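Local coordinates for microcin B17-processing protein McbD (PDB 6GRH) that is needed to convert the inactive precursor of the antibiotic peptide microcin B17 into its active form, and belongs to the YcaO cyclodehydratase family, at residues S164-M169 / L245-S250; I191-G194 / I198-I201; I216-A221 / L328-Q333; P222-L227 / L317-T322; V226-G231 / V260-S265. The protein carries 1 engineered substitution. All blocks are in the same frame, centred on the assembly; numbering follows the deposited sequence. Where two conformers were deposited one is given.

Contact 1 of 5, residues S164-M169 / L245-S250; sequences SLCEFM and LSYANS
The hydroxyl of Tyr247, whose ring lies against Met169 and Cys166 of helix 157-180, is hydrogen-bonded to the carbonyl O of Pro222 on the neighbouring strand connection. Its backbone N is held as well, by the carboxylate of Glu170, so both ends of the residue are tied down while the ring between them meets the helix. CG stands anti to the backbone N (chi1 175°), which carries the ring out from strand 241-248 toward segment 164-169. Met169 CB sits almost straight above the ring centre, 3.7 Å from the centroid and 10° off the normal, in a CH-pi contact; its CG continues over the phenol end, 3.8 Å from Tyr247 CZ, and SD, in the conformer described, adds an oblique Met-aromatic contact. Cys166 uses another approach. Its SG lies in the ring plane, at the edge, 3.8 Å from Tyr247 CD1, a sulfur-aromatic contact. Near the root of the ring, Cys166 O comes within 3.7 Å of Tyr247 CB. Leu327 also touches the tyrosine. One face and the edge thus meet the helix through carbon and sulfur, and dispersion joins the sheet to helix 157-180, while the polar bonds of Tyr247, to Pro222 and Glu170, lie outside the two segments.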
# COMPACT_ATOMS: atom_id res chain seq x y z
N SER E 164 30.52 15.62 29.38
CA SER E 164 31.97 15.58 29.55
C SER E 164 32.35 15.43 31.04
O SER E 164 33.21 14.63 31.38
CB SER E 164 32.63 16.81 28.96
OG SER E 164 32.67 16.68 27.55
N LEU E 165 31.70 16.20 31.90
CA LEU E 165 31.91 16.09 33.35
C LEU E 165 31.64 14.68 33.89
O LEU E 165 32.39 14.20 34.74
CB LEU E 165 31.00 17.05 34.12
CG LEU E 165 31.50 18.46 34.34
CD1 LEU E 165 30.37 19.29 34.97
CD2 LEU E 165 32.73 18.48 35.23
N CYS E 166 30.55 14.06 33.42
CA CYS E 166 30.20 12.71 33.83
C CYS E 166 31.27 11.72 33.42
O CYS E 166 31.75 10.94 34.24
CB CYS E 166 28.81 12.31 33.30
SG CYS E 166 27.46 13.15 34.18
N GLU E 167 31.71 11.80 32.18
CA GLU E 167 32.77 10.93 31.73
C GLU E 167 34.09 11.17 32.47
O GLU E 167 34.76 10.21 32.82
CB GLU E 167 33.02 11.06 30.22
CG GLU E 167 33.86 9.91 29.71
CD GLU E 167 33.70 9.74 28.22
OE1 GLU E 167 32.60 9.27 27.81
OE2 GLU E 167 34.65 10.10 27.49
N PHE E 168 34.43 12.43 32.70
CA PHE E 168 35.63 12.81 33.49
C PHE E 168 35.57 12.18 34.88
O PHE E 168 36.53 11.56 35.32
CB PHE E 168 35.71 14.34 33.60
CG PHE E 168 36.90 14.85 34.38
CD1 PHE E 168 38.14 14.99 33.78
CD2 PHE E 168 36.75 15.25 35.71
CE1 PHE E 168 39.22 15.49 34.48
CE2 PHE E 168 37.84 15.76 36.42
CZ PHE E 168 39.08 15.88 35.79
N MET E 169 34.43 12.35 35.55
CA MET E 169 34.22 11.72 36.85
C MET E 169 34.38 10.21 36.76
O MET E 169 35.04 9.61 37.59
CB MET E 169 32.84 12.07 37.42
CG MET E 169 32.86 13.32 38.26
SD MET E 169 34.04 13.09 39.59
CE MET E 169 34.90 14.65 39.47
N LEU E 245 30.42 1.05 33.52
CA LEU E 245 30.68 2.16 34.40
C LEU E 245 29.81 3.34 33.99
O LEU E 245 29.69 3.66 32.80
CB LEU E 245 32.14 2.56 34.30
CG LEU E 245 32.61 3.78 35.10
CD1 LEU E 245 32.46 3.55 36.60
CD2 LEU E 245 34.05 4.05 34.75
N SER E 246 29.25 4.02 34.98
CA SER E 246 28.54 5.25 34.72
C SER E 246 28.49 6.12 35.95
O SER E 246 28.44 5.62 37.06
CB SER E 246 27.14 4.91 34.22
OG SER E 246 26.46 6.09 33.89
N TYR E 247 28.50 7.43 35.72
CA TYR E 247 28.38 8.42 36.77
C TYR E 247 27.11 9.22 36.55
O TYR E 247 26.86 9.69 35.44
CB TYR E 247 29.59 9.35 36.77
CG TYR E 247 29.51 10.48 37.77
CD1 TYR E 247 28.98 11.72 37.40
CD2 TYR E 247 29.94 10.31 39.07
CE1 TYR E 247 28.92 12.77 38.30
CE2 TYR E 247 29.88 11.36 39.99
CZ TYR E 247 29.37 12.58 39.60
OH TYR E 247 29.33 13.63 40.50
N ALA E 248 26.34 9.39 37.61
CA ALA E 248 25.17 10.26 37.60
C ALA E 248 24.95 10.82 39.01
O ALA E 248 25.59 10.37 39.97
CB ALA E 248 23.95 9.49 37.10
N ASN E 249 24.06 11.81 39.13
CA ASN E 249 23.68 12.36 40.45
C ASN E 249 22.91 11.35 41.28
O ASN E 249 23.10 11.24 42.48
CB ASN E 249 22.81 13.61 40.30
CG ASN E 249 23.61 14.82 39.89
OD1 ASN E 249 24.80 14.94 40.21
ND2 ASN E 249 22.95 15.75 39.18
N SER E 250 22.01 10.64 40.62
CA SER E 250 21.20 9.59 41.20
C SER E 250 21.97 8.27 41.21
O SER E 250 22.47 7.84 40.17
CB SER E 250 19.90 9.43 40.37
OG SER E 250 19.24 8.19 40.61

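Contact 2 of 5, residues I191-G194 / I198-I201; sequences IVTG and IDEI
Thr193 places OG1 between its backbone N and carbonyl carbon (chi1 73°), and Asp199 swings its carboxylate back beside its own backbone N, so hydroxyl and carboxylate come together as the two side chains slide past one another in opposite directions. Two donors grip Asp199 OD1. Thr193 N reaches it at 3.0 Å in a nearly straight bond, 165° at the hydrogen, on the syn lone pair that faces the other oxygen. The hydroxyl Thr193 OG1 donates to the same Asp199 OD1, also over 3.0 Å, but arrives from above the carboxylate, 50° out of its plane. The second oxygen, Asp199 OD2, has Gly194 N at 3.0 Å in a weak, strongly bent bond; the backbone turn at Thr193 brings this next N-H toward it. Having given its proton to Asp199, Thr193 OG1 accepts from Ile195 N two residues on, which makes an ST turn just ahead of helix 196-208. Ile198 covers one flank: its CB lies 3.6 Å from the hydroxyl Thr193 OG1, and its CG2 meets the methyl Thr193 CG2 at 3.8 Å. The aspartate in the first turns of the helix thereby staples the incoming loop to the helix that it starts. Around it, Ile191 O is bonded to Arg206 further along the same helix, Ile191 packs on Leu317, and Ile198 and Ile201 face helix 251-275, which lies alongside and receives them at Cys256, Val259, Val260 and Trp263.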
# COMPACT_ATOMS: atom_id res chain seq x y z
N ILE E 191 20.33 -7.02 43.82
CA ILE E 191 19.51 -5.80 43.77
C ILE E 191 18.43 -5.91 42.71
O ILE E 191 18.69 -6.41 41.62
CB ILE E 191 20.39 -4.54 43.48
CG1 ILE E 191 19.61 -3.24 43.70
CG2 ILE E 191 20.98 -4.54 42.06
CD1 ILE E 191 19.35 -2.93 45.16
N VAL E 192 17.22 -5.45 43.05
CA VAL E 192 16.11 -5.33 42.08
C VAL E 192 15.84 -3.84 41.87
O VAL E 192 15.63 -3.12 42.85
CB VAL E 192 14.83 -6.05 42.58
CG1 VAL E 192 13.65 -5.77 41.65
CG2 VAL E 192 15.08 -7.55 42.67
N THR E 193 15.86 -3.39 40.61
CA THR E 193 15.66 -1.97 40.29
C THR E 193 14.21 -1.58 39.97
O THR E 193 13.89 -0.40 40.00
CB THR E 193 16.56 -1.50 39.11
OG1 THR E 193 16.08 -2.03 37.86
CG2 THR E 193 18.03 -1.89 39.35
N GLY E 194 13.35 -2.53 39.60
CA GLY E 194 12.03 -2.21 39.07
C GLY E 194 11.99 -1.79 37.61
O GLY E 194 10.92 -1.69 37.02
N ILE E 198 16.66 -3.46 32.91
CA ILE E 198 17.83 -3.55 33.78
C ILE E 198 17.79 -4.88 34.52
O ILE E 198 18.78 -5.61 34.57
CB ILE E 198 17.88 -2.36 34.78
CG1 ILE E 198 17.88 -1.03 34.01
CG2 ILE E 198 19.08 -2.47 35.72
CD1 ILE E 198 18.99 -0.87 33.00
N ASP E 199 16.62 -5.21 35.06
CA ASP E 199 16.43 -6.48 35.76
C ASP E 199 16.58 -7.70 34.85
O ASP E 199 17.08 -8.71 35.28
CB ASP E 199 15.07 -6.47 36.46
CG ASP E 199 14.99 -5.41 37.57
OD1 ASP E 199 16.06 -5.01 38.10
OD2 ASP E 199 13.89 -4.95 37.90
N GLU E 200 16.15 -7.57 33.61
CA GLU E 200 16.35 -8.61 32.59
C GLU E 200 17.86 -8.91 32.38
O GLU E 200 18.27 -10.07 32.39
CB GLU E 200 15.70 -8.17 31.28
CG GLU E 200 15.54 -9.26 30.24
CD GLU E 200 14.21 -9.98 30.30
OE1 GLU E 200 13.43 -9.83 31.28
OE2 GLU E 200 13.96 -10.74 29.34
N ILE E 201 18.66 -7.85 32.21
CA ILE E 201 20.12 -8.00 32.10
C ILE E 201 20.70 -8.59 33.38
O ILE E 201 21.44 -9.57 33.33
CB ILE E 201 20.84 -6.67 31.77
CG1 ILE E 201 20.43 -6.15 30.39
CG2 ILE E 201 22.36 -6.83 31.83
CD1 ILE E 201 20.67 -4.66 30.23

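Contact 3 of 5, residues I216-A221 / L328-Q333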
# COMPACT_ATOMS: atom_id res chain seq x y z
N ILE E 216 32.44 3.42 43.16
CA ILE E 216 33.85 3.82 43.16
C ILE E 216 34.05 5.34 43.04
O ILE E 216 35.15 5.77 42.75
CB ILE E 216 34.66 3.11 42.04
CG1 ILE E 216 34.09 3.43 40.65
CG2 ILE E 216 34.68 1.60 42.28
CD1 ILE E 216 35.10 3.27 39.54
N THR E 217 33.00 6.13 43.28
CA THR E 217 33.08 7.59 43.16
C THR E 217 34.33 8.16 43.84
O THR E 217 34.63 7.75 44.94
CB THR E 217 31.87 8.21 43.86
OG1 THR E 217 30.70 7.49 43.48
CG2 THR E 217 31.74 9.70 43.52
N LEU E 218 35.02 9.11 43.20
CA LEU E 218 36.14 9.81 43.85
C LEU E 218 35.73 10.20 45.26
O LEU E 218 34.63 10.72 45.43
CB LEU E 218 36.52 11.09 43.11
CG LEU E 218 37.34 10.99 41.83
CD1 LEU E 218 37.66 12.39 41.35
CD2 LEU E 218 38.60 10.20 42.06
N PRO E 219 36.57 9.90 46.27
CA PRO E 219 36.22 10.20 47.67
C PRO E 219 35.82 11.66 47.91
O PRO E 219 36.48 12.58 47.43
CB PRO E 219 37.51 9.86 48.42
CG PRO E 219 38.00 8.68 47.64
CD PRO E 219 37.74 9.00 46.20
N GLY E 220 34.71 11.85 48.61
CA GLY E 220 34.21 13.18 48.93
C GLY E 220 33.43 13.84 47.81
O GLY E 220 32.81 14.86 48.03
N ALA E 221 33.44 13.26 46.60
CA ALA E 221 32.72 13.85 45.48
C ALA E 221 31.21 13.58 45.61
O ALA E 221 30.81 12.53 46.13
CB ALA E 221 33.23 13.30 44.14
N LEU E 328 31.13 21.23 40.91
CA LEU E 328 32.11 22.26 40.52
C LEU E 328 32.92 22.78 41.70
O LEU E 328 34.14 23.00 41.56
CB LEU E 328 31.43 23.44 39.78
CG LEU E 328 30.87 23.21 38.35
CD1 LEU E 328 30.42 24.53 37.73
CD2 LEU E 328 31.87 22.55 37.42
N ASN E 329 32.28 23.00 42.86
CA ASN E 329 33.01 23.40 44.07
C ASN E 329 33.98 22.29 44.48
O ASN E 329 35.14 22.57 44.75
CB ASN E 329 32.06 23.73 45.25
CG ASN E 329 31.37 25.09 45.09
OD1 ASN E 329 31.60 25.84 44.13
ND2 ASN E 329 30.50 25.40 46.03
N TYR E 330 33.51 21.05 44.50
CA TYR E 330 34.36 19.94 44.86
C TYR E 330 35.61 19.89 43.95
O TYR E 330 36.73 19.80 44.43
CB TYR E 330 33.58 18.63 44.77
CG TYR E 330 34.46 17.41 44.85
CD1 TYR E 330 34.93 16.93 46.09
CD2 TYR E 330 34.85 16.73 43.69
CE1 TYR E 330 35.73 15.81 46.16
CE2 TYR E 330 35.66 15.62 43.75
CZ TYR E 330 36.10 15.16 44.98
OH TYR E 330 36.90 14.04 45.02
N LEU E 331 35.40 19.95 42.64
CA LEU E 331 36.52 19.88 41.69
C LEU E 331 37.49 21.04 41.86
O LEU E 331 38.71 20.84 41.85
CB LEU E 331 36.02 19.81 40.25
CG LEU E 331 35.41 18.46 39.87
CD1 LEU E 331 34.70 18.52 38.53
CD2 LEU E 331 36.44 17.34 39.91
N GLN E 332 36.95 22.25 42.03
CA GLN E 332 37.77 23.45 42.17
C GLN E 332 38.65 23.41 43.41
O GLN E 332 39.74 23.97 43.38
CB GLN E 332 36.93 24.73 42.16
CG GLN E 332 37.78 25.97 41.95
CD GLN E 332 36.96 27.23 41.74
OE1 GLN E 332 35.76 27.27 42.02
NE2 GLN E 332 37.62 28.28 41.23
N GLN E 333 38.19 22.77 44.48
CA GLN E 333 38.98 22.59 45.71
C GLN E 333 40.21 21.73 45.45
O GLN E 333 41.27 21.97 46.04
CB GLN E 333 38.13 21.97 46.85
CG GLN E 333 37.23 22.96 47.56
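Leu218 to Ala221 form a type II beta turn, closed by Ala221 N bonding to Leu218 O, with Pro219 and Gly220 at its two central positions and Gly220 at the positive phi that the second of them adopts. The turn lies in the connection between the antiparallel strands 210-215 and 224-231, and Tyr330 of helix 327-334 reaches over to it. With CG anti to the backbone N (chi1 168°), the tyrosine projects from the helix and lays one ring face against the turn: Ala221 CA stands over the centre, 3.6 Å from the ring centroid and 9° off the normal, as a CH-pi contact. Beside it the methyl Ala221 CB presses on the phenol end, 3.4 Å from Tyr330 CE2. The backbone of Gly220 borders the same ring, its carbonyl carbon lying 3.4 Å from Tyr330 CE1. Leu218 crosses the tyrosine at about a right angle and brings CB to 3.5 Å from Tyr330 OH. Leu331, next along the helix, packs on Leu165 and Met169 of helix 157-180. The turn's own peptide supplies the polar anchor: Tyr330 OH donates to Pro219 O over 2.8 Å, from 37° above the carbonyl plane.

Contact 4 of 5, residues P222-L227 / L317-T322; sequences PGHAVL and LEENIT
The two backbones approach most closely at Pro222 and Thr322, whose CA atoms are 5.5 Å apart, where the extended run into strand 224-231 meets the irregular loop ahead of helix 327-334. Pro222 CA directs a CA-H...O contact to Thr322 O, 3.4 Å away. Gly223, at a positive phi of 69°, turns the chain before the strand and shares a backbone hydrogen bond with Ser323. From the first strand residue the imidazole of His224 reaches the loop, and both of its nitrogens have partners: ND1 is bonded to Asp215 on the adjoining strand and NE2 to the hydroxyl of Ser323. These two bonds fix the rotation of the ring. In the loop, Glu319 is bent at chi2 (-37°), which curls its carboxylate back toward the histidine; in this one of its two modelled conformers OE1 lies 3.0 Å from His224 NE2, the carboxylate turned 35° from the ring plane. Its other oxygen, OE2, accepts from Leu251 N at the start of helix 251-275, so the acid would probably be stabilised by the helix end. The amide plane of Asn320 stands almost perpendicular to the imidazole, with ND2 at the ring edge 3.9 Å from His224 CE1. Its OD1 takes Thr322 N at 3.0 Å, and Ser323 OG is bonded to Asn320 N as well as to the histidine. The loop is therefore shaped by an Asx turn from Asn320 to Thr322 and is moored, through His224, to the beginning of a strand in the mixed sheet.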
# COMPACT_ATOMS: atom_id res chain seq x y z
N PRO E 222 30.38 14.51 45.10
CA PRO E 222 28.95 14.24 44.92
C PRO E 222 28.66 13.26 43.80
O PRO E 222 29.56 12.89 43.03
CB PRO E 222 28.38 15.61 44.55
CG PRO E 222 29.51 16.27 43.83
CD PRO E 222 30.74 15.85 44.59
N GLY E 223 27.41 12.85 43.70
CA GLY E 223 27.01 11.88 42.68
C GLY E 223 27.58 10.51 42.96
O GLY E 223 28.11 10.24 44.05
N HIS E 224 27.49 9.65 41.96
CA HIS E 224 27.80 8.23 42.11
C HIS E 224 28.38 7.68 40.83
O HIS E 224 27.73 7.75 39.77
CB HIS E 224 26.53 7.47 42.51
CG HIS E 224 25.95 7.93 43.82
ND1 HIS E 224 26.38 7.45 45.04
CD2 HIS E 224 25.01 8.86 44.09
CE1 HIS E 224 25.71 8.05 46.01
NE2 HIS E 224 24.88 8.92 45.46
N ALA E 225 29.60 7.16 40.90
CA ALA E 225 30.21 6.40 39.81
C ALA E 225 30.03 4.94 40.16
O ALA E 225 30.58 4.48 41.15
CB ALA E 225 31.67 6.73 39.67
N VAL E 226 29.24 4.23 39.38
CA VAL E 226 28.95 2.84 39.70
C VAL E 226 29.63 1.92 38.71
O VAL E 226 29.43 2.07 37.51
CB VAL E 226 27.43 2.60 39.74
CG1 VAL E 226 27.13 1.12 39.95
CG2 VAL E 226 26.82 3.41 40.88
N LEU E 227 30.43 0.98 39.22
CA LEU E 227 31.18 0.03 38.41
C LEU E 227 30.48 -1.30 38.57
O LEU E 227 30.32 -1.77 39.69
CB LEU E 227 32.62 -0.10 38.92
CG LEU E 227 33.55 -1.04 38.14
CD1 LEU E 227 33.80 -0.55 36.74
CD2 LEU E 227 34.86 -1.21 38.91
N LEU E 317 18.85 1.91 47.12
CA LEU E 317 19.59 2.85 46.30
C LEU E 317 19.35 4.32 46.65
O LEU E 317 19.29 5.17 45.77
CB LEU E 317 19.24 2.60 44.82
CG LEU E 317 19.37 1.14 44.36
CD1 LEU E 317 18.78 0.98 42.97
CD2 LEU E 317 20.82 0.67 44.41
N GLU E 318 19.28 4.65 47.94
CA GLU E 318 19.12 6.05 48.34
C GLU E 318 20.41 6.89 48.27
O GLU E 318 21.53 6.37 48.43
CB GLU E 318 18.49 6.17 49.72
CG GLU E 318 19.44 5.98 50.91
CD GLU E 318 19.80 4.53 51.21
OE1 GLU E 318 19.35 3.63 50.45
OE2 GLU E 318 20.53 4.31 52.20
N GLU E 319 20.25 8.20 48.03
CA GLU E 319 21.34 9.16 48.12
C GLU E 319 21.69 9.42 49.59
O GLU E 319 20.96 9.00 50.49
CB GLU E 319 20.94 10.47 47.43
CG GLU E 319 20.27 10.25 46.09
CD GLU E 319 20.88 9.07 45.35
OE1 GLU E 319 21.92 8.56 45.82
OE2 GLU E 319 20.34 8.66 44.31
N ASN E 320 22.82 10.10 49.82
CA ASN E 320 23.29 10.45 51.17
C ASN E 320 23.74 11.92 51.18
O ASN E 320 23.71 12.61 50.16
CB ASN E 320 24.43 9.50 51.62
CG ASN E 320 25.69 9.64 50.76
OD1 ASN E 320 26.45 10.61 50.90
ND2 ASN E 320 25.90 8.68 49.85
N ILE E 321 24.18 12.38 52.34
CA ILE E 321 24.47 13.79 52.54
C ILE E 321 25.52 14.38 51.58
O ILE E 321 25.42 15.56 51.22
CB ILE E 321 24.87 14.05 54.01
CG1 ILE E 321 24.69 15.53 54.37
CG2 ILE E 321 26.28 13.55 54.28
CD1 ILE E 321 24.83 15.78 55.85
N THR E 322 26.50 13.58 51.15
CA THR E 322 27.51 14.03 50.18
C THR E 322 27.02 14.09 48.74
O THR E 322 27.52 14.90 47.97
CB THR E 322 28.76 13.12 50.18
OG1 THR E 322 29.16 12.89 51.51
CG2 THR E 322 29.92 13.76 49.39

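Contact 5 of 5, residues V226-G231 / V260-S265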
# COMPACT_ATOMS: atom_id res chain seq x y z
N VAL E 226 29.24 4.23 39.38
CA VAL E 226 28.95 2.84 39.70
C VAL E 226 29.63 1.92 38.71
O VAL E 226 29.43 2.07 37.51
CB VAL E 226 27.43 2.60 39.74
CG1 VAL E 226 27.13 1.12 39.95
CG2 VAL E 226 26.82 3.41 40.88
N LEU E 227 30.43 0.98 39.22
CA LEU E 227 31.18 0.03 38.41
C LEU E 227 30.48 -1.30 38.57
O LEU E 227 30.32 -1.77 39.69
CB LEU E 227 32.62 -0.10 38.92
CG LEU E 227 33.55 -1.04 38.14
CD1 LEU E 227 33.80 -0.55 36.74
CD2 LEU E 227 34.86 -1.21 38.91
N THR E 228 30.05 -1.88 37.45
CA THR E 228 29.47 -3.22 37.44
C THR E 228 30.53 -4.15 36.85
O THR E 228 31.20 -3.80 35.87
CB THR E 228 28.18 -3.28 36.59
OG1 THR E 228 28.30 -2.42 35.46
CG2 THR E 228 26.95 -2.87 37.41
N LEU E 229 30.67 -5.32 37.46
CA LEU E 229 31.67 -6.30 37.07
C LEU E 229 30.99 -7.64 36.90
O LEU E 229 30.12 -8.00 37.69
CB LEU E 229 32.74 -6.41 38.16
CG LEU E 229 33.64 -5.20 38.35
CD1 LEU E 229 34.60 -5.45 39.51
CD2 LEU E 229 34.42 -4.87 37.08
N TYR E 230 31.40 -8.36 35.87
CA TYR E 230 30.86 -9.67 35.55
C TYR E 230 32.01 -10.61 35.27
O TYR E 230 32.99 -10.22 34.62
CB TYR E 230 29.99 -9.61 34.29
CG TYR E 230 29.61 -10.98 33.75
CD1 TYR E 230 28.58 -11.71 34.33
CD2 TYR E 230 30.28 -11.54 32.67
CE1 TYR E 230 28.23 -12.96 33.86
CE2 TYR E 230 29.93 -12.78 32.18
CZ TYR E 230 28.90 -13.49 32.79
OH TYR E 230 28.52 -14.72 32.32
N GLY E 231 31.85 -11.85 35.70
CA GLY E 231 32.73 -12.94 35.32
C GLY E 231 32.06 -14.29 35.39
O GLY E 231 31.18 -14.49 36.21
N VAL E 260 23.66 -1.25 31.61
CA VAL E 260 23.46 -1.22 30.16
C VAL E 260 24.80 -1.05 29.43
O VAL E 260 25.01 -1.63 28.36
CB VAL E 260 22.45 -0.12 29.73
CG1 VAL E 260 22.34 -0.06 28.22
CG2 VAL E 260 21.09 -0.41 30.31
N GLU E 261 25.71 -0.27 30.01
CA GLU E 261 27.08 -0.18 29.48
C GLU E 261 27.76 -1.55 29.49
O GLU E 261 28.39 -1.93 28.51
CB GLU E 261 27.92 0.82 30.28
CG GLU E 261 27.51 2.28 30.08
CD GLU E 261 28.09 2.93 28.84
OE1 GLU E 261 29.18 2.51 28.36
OE2 GLU E 261 27.47 3.89 28.34
N LEU E 262 27.61 -2.30 30.58
CA LEU E 262 28.13 -3.67 30.62
C LEU E 262 27.53 -4.54 29.50
O LEU E 262 28.25 -5.17 28.75
CB LEU E 262 27.93 -4.29 31.99
CG LEU E 262 28.64 -5.62 32.26
CD1 LEU E 262 28.90 -5.85 33.75
CD2 LEU E 262 27.88 -6.81 31.66
N TRP E 263 26.20 -4.58 29.41
CA TRP E 263 25.54 -5.35 28.37
C TRP E 263 26.03 -4.98 26.96
O TRP E 263 26.30 -5.86 26.13
CB TRP E 263 24.03 -5.16 28.46
CG TRP E 263 23.32 -5.95 27.42
CD1 TRP E 263 23.04 -7.27 27.46
CD2 TRP E 263 22.86 -5.46 26.17
NE1 TRP E 263 22.41 -7.64 26.29
CE2 TRP E 263 22.29 -6.55 25.49
CE3 TRP E 263 22.89 -4.21 25.56
CZ2 TRP E 263 21.71 -6.42 24.22
CZ3 TRP E 263 22.32 -4.07 24.28
CH2 TRP E 263 21.74 -5.18 23.63
N GLN E 264 26.14 -3.69 26.71
CA GLN E 264 26.69 -3.21 25.45
C GLN E 264 28.08 -3.78 25.16
O GLN E 264 28.32 -4.28 24.06
CB GLN E 264 26.69 -1.68 25.40
CG GLN E 264 27.09 -1.19 24.02
CD GLN E 264 27.06 0.32 23.83
OE1 GLN E 264 26.83 0.79 22.72
NE2 GLN E 264 27.32 1.08 24.89
N SER E 265 29.01 -3.72 26.12
CA SER E 265 30.36 -4.26 25.88
C SER E 265 30.32 -5.76 25.76
O SER E 265 31.01 -6.32 24.95
CB SER E 265 31.32 -3.88 26.99
OG SER E 265 31.45 -2.48 27.02
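The ring of Tyr230 takes little part in meeting Leu262: chi1 of 169° sends it onward to Ile211 and Glu208, and CB makes the nearest approach, 4.0 Å from Leu262 CD1. Trp263, next in the helix, points away from the strand and packs on Ile201 of helix 196-208. Between segments 226-231 and 260-265 the contact rests mainly on Leu262 CD1. CG anti to the backbone N (chi1 -169°) points the leucine at the strand, where CD1 rests 3.7 Å from Thr228 O and 3.9 Å from Thr228 OG1, with Leu229 N at 4.1 Å. The methyl lies on the peptide between Thr228 and Leu229, flanked by the side chains of Thr228 and Tyr230. Short segment axes pass 8.9 Å apart at 40°, the helix packed on a face of the sheet. Thr228 is modelled in two conformers; in this one its hydroxyl is bonded to Ser258 OG and Gly244 O, and Thr228 O to Thr243 OG1. Leu205 and Ser242 also touch Leu262. With Thr228 O and OG1 hydrogen-bonded to other residues, the leucine methyl can pack against them without costing those atoms their partners, and dispersion carries the contact.

In the fold
Four of the contacts gather round the mixed sheet. Strand 224-231 serves contacts 4 and 5, whose centres are 18 Å apart, and pairs with strand 241-248 of contact 1. Helix 157-180 packs on one side of this sheet; helices 196-208 and 251-275, joined by Ile198 and Val260 of contacts 2 and 5, pack on the other. Contact 3 closes the end: its 216-221 connection runs straight into 222-227 of contact 4, Leu331 of its helix meets Leu165 of contact 1, and the centres of contacts 1, 3 and 4 are 11 to 12 Å from each other. Along the chain contact 2 is local, whereas contacts 3 and 4 bring residues 317-333 back to the strands, so that distant parts of the YcaO region meet round one sheet.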